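Local coordinates for histone RNA hairpin-binding protein (Drosophila melanogaster, PDB 4TV0), which binds the stem-loop of histone mRNA sequence-specifically, takes part in histone pre-mRNA 3' processing and couples histone mRNA production to the cell cycle, at residues R14-K17 with Q18-Y21; R57-D60 with G61-I65. The protein carries 2 engineered substitutions. All blocks are in the same frame, centred on the assembly; numbering follows the deposited sequence.

In the fold
From the N terminus, the chain first forms helix 9-22, whose middle and last turns make up contact 1 (14-17 with 18-21). Residues 28-46 are not modelled; the chain then leads into helix 56-67, where contact 2 (57-60 with 61-65) lies. Each contact is local to one helix and closes no loop. They follow in series, neither nested nor crossed, with centres about 12 Å apart on opposite sides of the chain's centre. Their inner faces meet: Gln18 NE2 lies 2.7 Å from Asp60 OD1, a probable hydrogen bond, while Arg15 and Gln18 pack on Phe59. The two helices of the RNA-binding domain are thus joined, and each also touches the RNA.

Contact 1 of 2, residues R14-K17 with Q18-Y21; sequences RRQK and QIDY. With nucleotides of chain B.
Gln18 lies back along the preceding turn against Arg14 and Arg15 within helix 9-22 of the RNA-binding domain, where backbone bonds run from residue i+4 to residue i. This is the tightly packed side, turned to helix 56-67. With CG beside its own backbone N (chi1 -70°) and the chain extended, Gln18 places OE1 3.4 Å from Arg15 CA, and its NE2 bonds to Asp60. Arg15 touches the amide with its CG, and its extended chain carries the guanidinium on past it; NH1 donates to the carbonyls of Lys50 and Gly52, and the group makes a cation-pi contact with Phe59. The looser, solvent-facing side holds Lys17 and Asp20. A bend at chi2 swings the Gln16 amide toward Asp20, but the NE2 to OD1 bond is weak and bent (127°), and its 2.5 Å length is doubtful at this resolution; Gln16 OE1 takes a bond from Lys50. Lys17 runs alongside Tyr21 in the same direction, CE 4.0 Å from OH, and Lys17 O accepts the Tyr21 N-H at 2.9 Å. The tyrosine ring itself is covered by RNA: N3 of U14 of chain B sits 3.3 Å above its centre.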
ATOM      1  N   ARG A  14      -5.339  -4.958   4.175  1.00 28.03           N
ATOM      2  CA  ARG A  14      -5.666  -3.574   3.866  1.00 27.06           C
ATOM      3  C   ARG A  14      -4.605  -3.003   2.929  1.00 36.59           C
ATOM      4  O   ARG A  14      -4.887  -2.184   2.053  1.00 36.44           O
ATOM      5  CB  ARG A  14      -5.714  -2.712   5.135  1.00 27.81           C
ATOM      6  CG  ARG A  14      -5.679  -1.197   4.854  1.00 27.88           C
ATOM      7  CD  ARG A  14      -5.697  -0.300   6.115  1.00 27.86           C
ATOM      8  NE  ARG A  14      -4.400  -0.252   6.792  1.00 33.03           N
ATOM      9  CZ  ARG A  14      -4.144  -0.837   7.961  1.00 31.75           C
ATOM     10  NH1 ARG A  14      -5.112  -1.493   8.584  1.00 31.98           N
ATOM     11  NH2 ARG A  14      -2.929  -0.763   8.513  1.00 26.53           N
ATOM     12  N   ARG A  15      -3.363  -3.401   3.142  1.00 31.70           N
ATOM     13  CA  ARG A  15      -2.309  -2.872   2.308  1.00 32.28           C
ATOM     14  C   ARG A  15      -2.498  -3.422   0.891  1.00 32.63           C
ATOM     15  O   ARG A  15      -2.299  -2.714  -0.096  1.00 34.40           O
ATOM     16  CB  ARG A  15      -0.935  -3.213   2.869  1.00 24.77           C
ATOM     17  CG  ARG A  15      -0.555  -2.396   4.088  1.00 23.87           C
ATOM     18  CD  ARG A  15       0.844  -2.805   4.563  1.00 24.86           C
ATOM     19  NE  ARG A  15       1.319  -2.045   5.712  1.00 18.91           N
ATOM     20  CZ  ARG A  15       2.463  -2.309   6.338  1.00 20.54           C
ATOM     21  NH1 ARG A  15       3.254  -3.297   5.920  1.00 24.40           N
ATOM     22  NH2 ARG A  15       2.834  -1.574   7.369  1.00 20.41           N
ATOM     23  N   GLN A  16      -2.937  -4.669   0.800  1.00 32.13           N
ATOM     24  CA  GLN A  16      -3.104  -5.314  -0.485  1.00 33.71           C
ATOM     25  C   GLN A  16      -4.248  -4.631  -1.231  1.00 41.93           C
ATOM     26  O   GLN A  16      -4.279  -4.612  -2.458  1.00 47.52           O
ATOM     27  CB  GLN A  16      -3.378  -6.803  -0.271  1.00 31.88           C
ATOM     28  CG  GLN A  16      -3.482  -7.625  -1.539  1.00 41.25           C
ATOM     29  CD  GLN A  16      -2.394  -7.291  -2.548  1.00 49.22           C
ATOM     30  OE1 GLN A  16      -1.224  -7.665  -2.382  1.00 44.90           O
ATOM     31  NE2 GLN A  16      -2.776  -6.580  -3.607  1.00 45.37           N
ATOM     32  N   LYS A  17      -5.167  -4.042  -0.472  1.00 35.64           N
ATOM     33  CA  LYS A  17      -6.384  -3.480  -1.022  1.00 35.98           C
ATOM     34  C   LYS A  17      -6.047  -2.131  -1.634  1.00 40.35           C
ATOM     35  O   LYS A  17      -6.440  -1.834  -2.756  1.00 41.40           O
ATOM     36  CB  LYS A  17      -7.459  -3.356   0.074  1.00 37.18           C
ATOM     37  CG  LYS A  17      -8.894  -3.093  -0.399  1.00 32.58           C
ATOM     38  CD  LYS A  17      -9.782  -2.598   0.753  1.00 33.76           C
ATOM     39  CE  LYS A  17     -11.048  -1.887   0.258  1.00 45.73           C
ATOM     40  NZ  LYS A  17     -11.566  -0.871   1.240  1.00 53.72           N
ATOM     41  N   GLN A  18      -5.302  -1.321  -0.891  1.00 44.55           N
ATOM     42  CA  GLN A  18      -4.790  -0.056  -1.406  1.00 45.20           C
ATOM     43  C   GLN A  18      -4.035  -0.280  -2.722  1.00 46.59           C
ATOM     44  O   GLN A  18      -4.162   0.492  -3.678  1.00 48.99           O
ATOM     45  CB  GLN A  18      -3.835   0.575  -0.395  1.00 40.88           C
ATOM     46  CG  GLN A  18      -4.475   1.102   0.861  1.00 37.01           C
ATOM     47  CD  GLN A  18      -3.449   1.368   1.952  1.00 39.37           C
ATOM     48  OE1 GLN A  18      -2.690   0.474   2.341  1.00 48.27           O
ATOM     49  NE2 GLN A  18      -3.407   2.600   2.435  1.00 37.55           N
ATOM     50  N   ILE A  19      -3.244  -1.347  -2.748  1.00 33.58           N
ATOM     51  CA  ILE A  19      -2.491  -1.729  -3.928  1.00 32.61           C
ATOM     52  C   ILE A  19      -3.411  -2.125  -5.063  1.00 38.09           C
ATOM     53  O   ILE A  19      -3.285  -1.602  -6.164  1.00 38.14           O
ATOM     54  CB  ILE A  19      -1.536  -2.880  -3.622  1.00 31.86           C
ATOM     55  CG1 ILE A  19      -0.322  -2.347  -2.866  1.00 27.55           C
ATOM     56  CG2 ILE A  19      -1.098  -3.578  -4.899  1.00 37.89           C
ATOM     57  CD1 ILE A  19       0.480  -3.445  -2.184  1.00 26.42           C
ATOM     58  N   ASP A  20      -4.339  -3.037  -4.785  1.00 42.87           N
ATOM     59  CA  ASP A  20      -5.320  -3.453  -5.778  1.00 41.71           C
ATOM     60  C   ASP A  20      -5.992  -2.250  -6.409  1.00 42.75           C
ATOM     61  O   ASP A  20      -5.989  -2.109  -7.621  1.00 47.04           O
ATOM     62  CB  ASP A  20      -6.357  -4.396  -5.172  1.00 39.17           C
ATOM     63  CG  ASP A  20      -5.831  -5.797  -5.028  1.00 46.67           C
ATOM     64  OD1 ASP A  20      -4.610  -5.986  -5.217  1.00 55.86           O
ATOM     65  OD2 ASP A  20      -6.622  -6.713  -4.729  1.00 52.46           O
ATOM     66  N   TYR A  21      -6.541  -1.380  -5.574  1.00 39.59           N
ATOM     67  CA  TYR A  21      -7.063  -0.103  -6.030  1.00 42.48           C
ATOM     68  C   TYR A  21      -6.114   0.577  -7.015  1.00 50.68           C
ATOM     69  O   TYR A  21      -6.548   1.094  -8.047  1.00 54.27           O
ATOM     70  CB  TYR A  21      -7.313   0.833  -4.845  1.00 39.97           C
ATOM     71  CG  TYR A  21      -8.694   0.726  -4.238  1.00 37.55           C
ATOM     72  CD1 TYR A  21      -9.465  -0.414  -4.422  1.00 33.81           C
ATOM     73  CD2 TYR A  21      -9.233   1.783  -3.497  1.00 34.80           C
ATOM     74  CE1 TYR A  21     -10.733  -0.518  -3.865  1.00 37.59           C
ATOM     75  CE2 TYR A  21     -10.495   1.701  -2.953  1.00 37.52           C
ATOM     76  CZ  TYR A  21     -11.249   0.542  -3.134  1.00 43.78           C
ATOM     77  OH  TYR A  21     -12.518   0.436  -2.586  1.00 45.37           O
TER
ATOM     78  P     U B  14     -15.878   2.158   0.316  1.00 49.14           P
ATOM     79  OP1   U B  14     -17.291   1.850  -0.048  1.00 36.52           O
ATOM     80  OP2   U B  14     -15.061   1.184   1.083  1.00 44.98           O
ATOM     81  O5'   U B  14     -15.057   2.489  -1.011  1.00 47.45           O
ATOM     82  C5'   U B  14     -15.653   3.219  -2.081  1.00 41.95           C
ATOM     83  C4'   U B  14     -14.734   4.303  -2.591  1.00 46.65           C
ATOM     84  O4'   U B  14     -13.512   3.698  -3.102  1.00 47.76           O
ATOM     85  C3'   U B  14     -15.288   5.183  -3.720  1.00 45.90           C
ATOM     86  O3'   U B  14     -14.934   6.549  -3.496  1.00 37.75           O
ATOM     87  C2'   U B  14     -14.564   4.656  -4.964  1.00 43.84           C
ATOM     88  O2'   U B  14     -14.359   5.608  -5.982  1.00 45.25           O
ATOM     89  C1'   U B  14     -13.231   4.207  -4.392  1.00 44.78           C
ATOM     90  N1    U B  14     -12.601   3.152  -5.191  1.00 46.81           N
ATOM     91  C2    U B  14     -11.335   3.409  -5.666  1.00 46.16           C
ATOM     92  O2    U B  14     -10.757   4.440  -5.407  1.00 46.56           O
ATOM     93  N3    U B  14     -10.779   2.417  -6.427  1.00 40.13           N
ATOM     94  C4    U B  14     -11.379   1.216  -6.746  1.00 46.10           C
ATOM     95  O4    U B  14     -10.768   0.399  -7.437  1.00 54.03           O
ATOM     96  C5    U B  14     -12.701   1.028  -6.223  1.00 47.80           C
ATOM     97  C6    U B  14     -13.267   1.986  -5.487  1.00 45.85           C
TER

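Contact 2 of 2, residues R57-D60 with G61-I65; sequences RAFD and GMVKI. Engineered in segment 61-65: Met62 (natural residue Leu). With nucleotides of chain B.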
ATOM      1  N   ARG A  57       0.686   6.114   8.985  1.00 41.03           N
ATOM      2  CA  ARG A  57       0.920   7.331   8.202  1.00 41.21           C
ATOM      3  C   ARG A  57       2.011   7.112   7.159  1.00 45.21           C
ATOM      4  O   ARG A  57       1.957   7.652   6.053  1.00 54.63           O
ATOM      5  CB  ARG A  57       1.305   8.504   9.111  1.00 44.59           C
ATOM      6  CG  ARG A  57       0.304   8.768  10.227  1.00 45.00           C
ATOM      7  CD  ARG A  57       0.789   9.845  11.208  1.00 49.77           C
ATOM      8  NE  ARG A  57      -0.342  10.368  11.966  1.00 50.54           N
ATOM      9  CZ  ARG A  57      -1.113  11.368  11.549  1.00 51.44           C
ATOM     10  NH1 ARG A  57      -0.849  11.967  10.392  1.00 37.00           N
ATOM     11  NH2 ARG A  57      -2.139  11.769  12.292  1.00 50.41           N
ATOM     12  N   ALA A  58       3.004   6.315   7.514  1.00 45.91           N
ATOM     13  CA  ALA A  58       4.108   6.057   6.615  1.00 42.46           C
ATOM     14  C   ALA A  58       3.656   5.284   5.386  1.00 46.14           C
ATOM     15  O   ALA A  58       3.944   5.678   4.258  1.00 55.62           O
ATOM     16  CB  ALA A  58       5.193   5.321   7.340  1.00 44.74           C
ATOM     17  N   PHE A  59       2.934   4.190   5.587  1.00 39.48           N
ATOM     18  CA  PHE A  59       2.477   3.409   4.441  1.00 35.95           C
ATOM     19  C   PHE A  59       1.422   4.160   3.637  1.00 39.55           C
ATOM     20  O   PHE A  59       1.377   4.085   2.404  1.00 38.54           O
ATOM     21  CB  PHE A  59       1.903   2.068   4.873  1.00 25.62           C
ATOM     22  CG  PHE A  59       1.808   1.082   3.752  1.00 23.88           C
ATOM     23  CD1 PHE A  59       2.896   0.296   3.408  1.00 26.50           C
ATOM     24  CD2 PHE A  59       0.653   0.962   3.014  1.00 27.37           C
ATOM     25  CE1 PHE A  59       2.820  -0.618   2.364  1.00 20.78           C
ATOM     26  CE2 PHE A  59       0.572   0.048   1.975  1.00 27.49           C
ATOM     27  CZ  PHE A  59       1.668  -0.735   1.650  1.00 19.40           C
ATOM     28  N   ASP A  60       0.562   4.874   4.348  1.00 42.06           N
ATOM     29  CA  ASP A  60      -0.443   5.684   3.693  1.00 44.68           C
ATOM     30  C   ASP A  60       0.184   6.778   2.819  1.00 48.53           C
ATOM     31  O   ASP A  60      -0.307   7.065   1.724  1.00 44.91           O
ATOM     32  CB  ASP A  60      -1.415   6.267   4.718  1.00 38.73           C
ATOM     33  CG  ASP A  60      -2.556   5.323   5.020  1.00 42.95           C
ATOM     34  OD1 ASP A  60      -2.605   4.254   4.368  1.00 41.02           O
ATOM     35  OD2 ASP A  60      -3.412   5.658   5.878  1.00 43.30           O
ATOM     36  N   GLY A  61       1.275   7.364   3.304  1.00 56.00           N
ATOM     37  CA  GLY A  61       2.023   8.351   2.548  1.00 56.62           C
ATOM     38  C   GLY A  61       2.582   7.849   1.223  1.00 60.00           C
ATOM     39  O   GLY A  61       2.471   8.534   0.214  1.00 64.68           O
HETATM   40  N   MSE A  62       3.179   6.661   1.223  1.00 82.08           N
HETATM   41  CA  MSE A  62       3.765   6.086   0.012  1.00 78.16           C
HETATM   42  C   MSE A  62       2.721   5.739  -1.044  1.00 79.66           C
HETATM   43  O   MSE A  62       2.960   5.866  -2.236  1.00 83.77           O
HETATM   44  CB  MSE A  62       4.592   4.840   0.351  1.00 46.86           C
HETATM   45  CG  MSE A  62       5.779   5.107   1.257  1.00 46.86           C
HETATM   46 SE   MSE A  62       6.977   3.576   1.363  1.00 46.86          SE
HETATM   47  CE  MSE A  62       5.890   2.397   2.502  1.00 46.86           C
ATOM     48  N   VAL A  63       1.562   5.295  -0.583  1.00 46.46           N
ATOM     49  CA  VAL A  63       0.478   4.885  -1.461  1.00 47.33           C
ATOM     50  C   VAL A  63      -0.102   6.099  -2.199  1.00 47.91           C
ATOM     51  O   VAL A  63      -0.398   6.033  -3.395  1.00 44.77           O
ATOM     52  CB  VAL A  63      -0.620   4.122  -0.657  1.00 39.11           C
ATOM     53  CG1 VAL A  63      -1.849   3.919  -1.487  1.00 35.07           C
ATOM     54  CG2 VAL A  63      -0.089   2.768  -0.212  1.00 34.79           C
ATOM     55  N   LYS A  64      -0.241   7.196  -1.459  1.00 49.89           N
ATOM     56  CA  LYS A  64      -0.676   8.484  -1.980  1.00 49.06           C
ATOM     57  C   LYS A  64       0.222   8.898  -3.138  1.00 53.34           C
ATOM     58  O   LYS A  64      -0.209   8.905  -4.291  1.00 55.18           O
ATOM     59  CB  LYS A  64      -0.638   9.536  -0.861  1.00 47.60           C
ATOM     60  CG  LYS A  64      -1.066  10.925  -1.279  1.00 52.15           C
ATOM     61  CD  LYS A  64      -1.508  11.768  -0.087  1.00 52.02           C
ATOM     62  CE  LYS A  64      -2.528  12.832  -0.506  1.00 51.66           C
ATOM     63  NZ  LYS A  64      -3.034  13.634   0.652  1.00 59.33           N
ATOM     64  N   ILE A  65       1.467   9.239  -2.819  1.00 41.95           N
ATOM     65  CA  ILE A  65       2.475   9.523  -3.831  1.00 42.82           C
ATOM     66  C   ILE A  65       2.428   8.534  -5.004  1.00 44.82           C
ATOM     67  O   ILE A  65       2.330   8.937  -6.149  1.00 50.89           O
ATOM     68  CB  ILE A  65       3.888   9.492  -3.219  1.00 44.94           C
ATOM     69  CG1 ILE A  65       4.109  10.704  -2.319  1.00 40.60           C
ATOM     70  CG2 ILE A  65       4.954   9.399  -4.311  1.00 38.63           C
ATOM     71  CD1 ILE A  65       5.449  10.695  -1.652  1.00 40.41           C
TER
ATOM     72  P     G B   9       4.303   7.626  13.394  1.00 47.46           P
ATOM     73  OP1   G B   9       5.465   6.717  13.241  1.00 46.23           O
ATOM     74  OP2   G B   9       3.517   7.986  12.188  1.00 55.10           O
ATOM     75  O5'   G B   9       3.249   7.057  14.439  1.00 45.40           O
ATOM     76  C5'   G B   9       3.651   6.310  15.569  1.00 43.39           C
ATOM     77  C4'   G B   9       2.448   5.881  16.362  1.00 40.81           C
ATOM     78  O4'   G B   9       1.773   7.048  16.883  1.00 44.72           O
ATOM     79  C3'   G B   9       1.368   5.159  15.575  1.00 40.64           C
ATOM     80  O3'   G B   9       1.664   3.797  15.388  1.00 44.98           O
ATOM     81  C2'   G B   9       0.121   5.407  16.409  1.00 38.43           C
ATOM     82  O2'   G B   9       0.059   4.528  17.506  1.00 39.90           O
ATOM     83  C1'   G B   9       0.378   6.818  16.929  1.00 39.93           C
ATOM     84  N9    G B   9      -0.295   7.814  16.083  1.00 41.59           N
ATOM     85  C8    G B   9       0.249   8.607  15.106  1.00 43.47           C
ATOM     86  N7    G B   9      -0.648   9.366  14.541  1.00 45.88           N
ATOM     87  C5    G B   9      -1.839   9.050  15.175  1.00 43.63           C
ATOM     88  C6    G B   9      -3.151   9.562  14.992  1.00 44.85           C
ATOM     89  O6    G B   9      -3.541  10.430  14.189  1.00 43.65           O
ATOM     90  N1    G B   9      -4.048   8.937  15.869  1.00 48.71           N
ATOM     91  C2    G B   9      -3.735   7.956  16.801  1.00 43.80           C
ATOM     92  N2    G B   9      -4.739   7.474  17.555  1.00 40.66           N
ATOM     93  N3    G B   9      -2.514   7.492  16.973  1.00 41.96           N
ATOM     94  C4    G B   9      -1.633   8.083  16.132  1.00 42.99           C
ATOM     95  P     G B   8       3.982  12.340  10.091  1.00 68.00           P
ATOM     96  OP1   G B   8       2.624  12.850   9.738  1.00 74.30           O
ATOM     97  OP2   G B   8       5.214  13.084   9.731  1.00 61.25           O
ATOM     98  O5'   G B   8       3.991  12.060  11.659  1.00 59.30           O
ATOM     99  C5'   G B   8       5.189  11.668  12.316  1.00 59.16           C
ATOM    100  C4'   G B   8       4.947  11.381  13.775  1.00 55.86           C
ATOM    101  O4'   G B   8       4.241  12.495  14.376  1.00 57.03           O
ATOM    102  C3'   G B   8       4.078  10.168  14.077  1.00 54.29           C
ATOM    103  O3'   G B   8       4.843   8.973  14.086  1.00 59.37           O
ATOM    104  C2'   G B   8       3.484  10.505  15.439  1.00 63.34           C
ATOM    105  O2'   G B   8       4.420  10.212  16.469  1.00 63.50           O
ATOM    106  C1'   G B   8       3.331  12.028  15.348  1.00 59.74           C
ATOM    107  N9    G B   8       1.975  12.470  14.964  1.00 57.42           N
ATOM    108  C8    G B   8       1.680  13.276  13.891  1.00 58.43           C
ATOM    109  N7    G B   8       0.409  13.551  13.769  1.00 56.46           N
ATOM    110  C5    G B   8      -0.178  12.887  14.835  1.00 52.58           C
ATOM    111  C6    G B   8      -1.546  12.820  15.210  1.00 52.75           C
ATOM    112  O6    G B   8      -2.528  13.352  14.664  1.00 54.99           O
ATOM    113  N1    G B   8      -1.708  12.039  16.348  1.00 54.08           N
ATOM    114  C2    G B   8      -0.693  11.409  17.035  1.00 56.10           C
ATOM    115  N2    G B   8      -1.088  10.702  18.109  1.00 52.95           N
ATOM    116  N3    G B   8       0.594  11.465  16.694  1.00 51.10           N
ATOM    117  C4    G B   8       0.775  12.219  15.591  1.00 52.87           C
ATOM    118  P     A B   6       9.924  11.670   0.866  1.00 73.56           P
ATOM    119  OP1   A B   6       9.320  12.897   0.270  1.00 75.25           O
ATOM    120  OP2   A B   6      11.060  11.752   1.823  1.00 69.36           O
ATOM    121  O5'   A B   6       8.778  10.902   1.653  1.00 72.07           O
ATOM    122  C5'   A B   6       7.714  10.286   0.944  1.00 70.16           C
ATOM    123  C4'   A B   6       6.944   9.348   1.830  1.00 62.01           C
ATOM    124  O4'   A B   6       7.692   8.117   2.021  1.00 65.61           O
ATOM    125  C3'   A B   6       6.705   9.848   3.240  1.00 60.34           C
ATOM    126  O3'   A B   6       5.631  10.759   3.321  1.00 54.56           O
ATOM    127  C2'   A B   6       6.484   8.551   4.007  1.00 58.06           C
ATOM    128  O2'   A B   6       5.198   8.024   3.718  1.00 57.75           O
ATOM    129  C1'   A B   6       7.511   7.644   3.342  1.00 57.52           C
ATOM    130  N9    A B   6       8.814   7.669   4.034  1.00 61.69           N
ATOM    131  C8    A B   6       9.937   8.358   3.650  1.00 66.65           C
ATOM    132  N7    A B   6      10.964   8.194   4.449  1.00 65.12           N
ATOM    133  C5    A B   6      10.489   7.326   5.422  1.00 66.26           C
ATOM    134  C6    A B   6      11.097   6.752   6.555  1.00 67.34           C
ATOM    135  N6    A B   6      12.367   6.987   6.912  1.00 59.16           N
ATOM    136  N1    A B   6      10.336   5.930   7.325  1.00 66.35           N
ATOM    137  C2    A B   6       9.065   5.692   6.974  1.00 58.99           C
ATOM    138  N3    A B   6       8.397   6.170   5.929  1.00 61.92           N
ATOM    139  C4    A B   6       9.166   6.991   5.184  1.00 65.39           C
TER
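Helix 56-67 is an RNA-reading element of the domain, and one of its turns joins Phe59 to Met62 and Val63. Phe59 and Val63 face helix 9-22, while Met62 sits between Phe59 and the RNA, with CE on the ring and CG near the sugar of A6 of chain B. Met62, an engineered selenomethionine, bends at its last torsion (chi3 -74°) and crosses Phe59 at about a right angle, setting CE 3.8 Å from CD1 of the ring. Val63 comes from one turn on, its CG2 branch 3.6 Å from Phe59 CE2. The ring also packs against Gln18 of helix 9-22 and against Pro48 and Tyr54, so it belongs to the small core between the helices.

Other residues of the helix meet the hairpin directly. Arg57 reaches out with an extended chain and grips G9 of chain B by two bonds to the Hoogsteen edge of the base: NE to N7 at 2.8 Å, nearly straight at 169°, and NH2 to O6 at 2.7 Å. This pair fixes the rotation of the guanidinium group, one face of which lies over G8 of chain B. At the next residue the backbone meets A6 of chain B: the A6 O2' donates to Ala58 O at 2.7 Å, a carbonyl that also accepts the N-H of Met62 at 3.3 Å. One turn on from Arg57, Gly61 presents bare backbone to the same hydroxyl, with CA 3.4 Å from O2', while Ile65 CD1 touches the A6 sugar at C5'.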